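Pex protein (PDB 2DQL) is a cyanobacterial protein associated with the circadian clock, and probably binds DNA through a PadR-like winged helix-turn-helix domain. Local coordinates at residues A23-L28 / A62-L66. Residues are numbered along the deposited sequence.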
loop_
_atom_site.group_PDB
_atom_site.type_symbol
_atom_site.label_atom_id
_atom_site.label_comp_id
_atom_site.label_asym_id
_atom_site.label_seq_id
_atom_site.Cartn_x
_atom_site.Cartn_y
_atom_site.Cartn_z
ATOM N N ALA A 23 -0.658 1.019 11.979
ATOM C CA ALA A 23 0.321 0.372 12.854
ATOM C C ALA A 23 0.286 0.958 14.265
ATOM O O ALA A 23 0.448 0.234 15.248
ATOM C CB ALA A 23 1.717 0.512 12.267
ATOM N N ILE A 24 0.082 2.269 14.362
ATOM C CA ILE A 24 0.023 2.924 15.665
ATOM C C ILE A 24 -1.123 2.332 16.490
ATOM O O ILE A 24 -0.954 2.026 17.670
ATOM C CB ILE A 24 -0.188 4.445 15.507
ATOM C CG1 ILE A 24 1.090 5.094 14.961
ATOM C CG2 ILE A 24 -0.600 5.066 16.838
ATOM C CD1 ILE A 24 0.902 6.558 14.551
ATOM N N CYS A 25 -2.284 2.161 15.865
ATOM C CA CYS A 25 -3.438 1.605 16.561
ATOM C C CYS A 25 -3.218 0.134 16.914
ATOM O O CYS A 25 -3.582 -0.311 18.004
ATOM C CB CYS A 25 -4.695 1.765 15.704
ATOM S SG CYS A 25 -5.094 3.490 15.374
ATOM N N TYR A 26 -2.617 -0.616 15.994
ATOM C CA TYR A 26 -2.330 -2.027 16.239
ATOM C C TYR A 26 -1.366 -2.165 17.421
ATOM O O TYR A 26 -1.575 -2.982 18.321
ATOM C CB TYR A 26 -1.707 -2.676 14.998
ATOM C CG TYR A 26 -0.955 -3.954 15.307
ATOM C CD1 TYR A 26 -1.619 -5.084 15.780
ATOM C CD2 TYR A 26 0.436 -4.002 15.201
ATOM C CE1 TYR A 26 -0.915 -6.231 16.150
ATOM C CE2 TYR A 26 1.147 -5.135 15.569
ATOM C CZ TYR A 26 0.469 -6.244 16.045
ATOM O OH TYR A 26 1.179 -7.350 16.438
ATOM N N ILE A 27 -0.310 -1.361 17.419
ATOM C CA ILE A 27 0.659 -1.431 18.500
ATOM C C ILE A 27 0.007 -1.143 19.853
ATOM O O ILE A 27 0.258 -1.856 20.822
ATOM C CB ILE A 27 1.845 -0.475 18.235
ATOM C CG1 ILE A 27 2.651 -1.020 17.052
ATOM C CG2 ILE A 27 2.743 -0.358 19.487
ATOM C CD1 ILE A 27 3.649 -0.048 16.464
ATOM N N LEU A 28 -0.835 -0.116 19.924
ATOM C CA LEU A 28 -1.504 0.198 21.188
ATOM C C LEU A 28 -2.436 -0.937 21.597
ATOM O O LEU A 28 -2.568 -1.242 22.783
ATOM C CB LEU A 28 -2.275 1.510 21.081
ATOM C CG LEU A 28 -1.378 2.747 21.038
ATOM C CD1 LEU A 28 -2.219 3.982 20.764
ATOM C CD2 LEU A 28 -0.636 2.881 22.361
ATOM N N ALA A 62 6.096 4.302 13.870
ATOM C CA ALA A 62 4.992 4.275 14.822
ATOM C C ALA A 62 5.501 4.456 16.250
ATOM O O ALA A 62 4.911 5.196 17.034
ATOM C CB ALA A 62 4.238 2.964 14.705
ATOM N N ILE A 63 6.593 3.772 16.577
ATOM C CA ILE A 63 7.173 3.890 17.916
ATOM C C ILE A 63 7.611 5.331 18.152
ATOM O O ILE A 63 7.418 5.877 19.237
ATOM C CB ILE A 63 8.379 2.942 18.096
ATOM C CG1 ILE A 63 7.907 1.487 18.130
ATOM C CG2 ILE A 63 9.115 3.271 19.385
ATOM C CD1 ILE A 63 7.023 1.141 19.314
ATOM N N LYS A 64 8.202 5.950 17.135
ATOM C CA LYS A 64 8.632 7.334 17.258
ATOM C C LYS A 64 7.425 8.205 17.592
ATOM O O LYS A 64 7.469 9.019 18.512
ATOM C CB LYS A 64 9.273 7.814 15.955
ATOM C CG LYS A 64 9.640 9.283 15.966
ATOM C CD LYS A 64 10.388 9.649 14.696
ATOM C CE LYS A 64 11.059 11.004 14.800
ATOM N NZ LYS A 64 10.199 12.067 15.350
ATOM N N PHE A 65 6.343 8.031 16.840
ATOM C CA PHE A 65 5.132 8.804 17.082
ATOM C C PHE A 65 4.658 8.623 18.522
ATOM O O PHE A 65 4.395 9.598 19.226
ATOM C CB PHE A 65 4.008 8.359 16.146
ATOM C CG PHE A 65 2.693 9.015 16.439
ATOM C CD1 PHE A 65 2.395 10.267 15.913
ATOM C CD2 PHE A 65 1.765 8.397 17.274
ATOM C CE1 PHE A 65 1.188 10.898 16.216
ATOM C CE2 PHE A 65 0.559 9.016 17.585
ATOM C CZ PHE A 65 0.270 10.272 17.054
ATOM N N LEU A 66 4.547 7.367 18.946
ATOM C CA LEU A 66 4.081 7.058 20.291
ATOM C C LEU A 66 4.976 7.634 21.383
ATOM O O LEU A 66 4.478 8.222 22.341
ATOM C CB LEU A 66 3.920 5.542 20.454
ATOM C CG LEU A 66 2.766 4.970 19.611
ATOM C CD1 LEU A 66 2.784 3.447 19.637
ATOM C CD2 LEU A 66 1.441 5.491 20.143
#
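In this winged-helix fold of the PadR-like family, helix 20-31 crosses helix 56-68, probably the recognition helix of the helix-turn-helix, at -72°, with the local axes 9.7 Å apart. The contact is wholly apolar. Ala62 marks the closest backbone approach, its CA 5.2 Å from that of Ile24, and its small CB points into the gap between two isoleucines: Ile24 CG1 lies 3.8 Å and Ile27 CD1 3.5 Å from Ala62 CB. Both isoleucines are mt; in Ile27 this sends CD1 at Ala62, whereas Ile24 CD1 turns aside to the Phe65 ring. One turn beyond Ala62, Leu66, also mt, places its two methyls among three partners: CD1 sits 3.8 Å from Ile27 CG2, while CD2 lies 3.9 Å from Ile24 CG2 and 4.0 Å from Leu28 CD2. Leu28 and Leu66 also both touch Ile72 at the start of the wing hairpin, and Leu28 packs on helix 96-112. Ile6 of the second subunit packs on Ile24 and Phe65, so this edge of the core extends into the dimer interface. There the t rotamer of Phe65 presents a ring face to Ile24, whose CD1 makes a CH-pi contact 3.8 Å from the ring centroid, 30° off the normal.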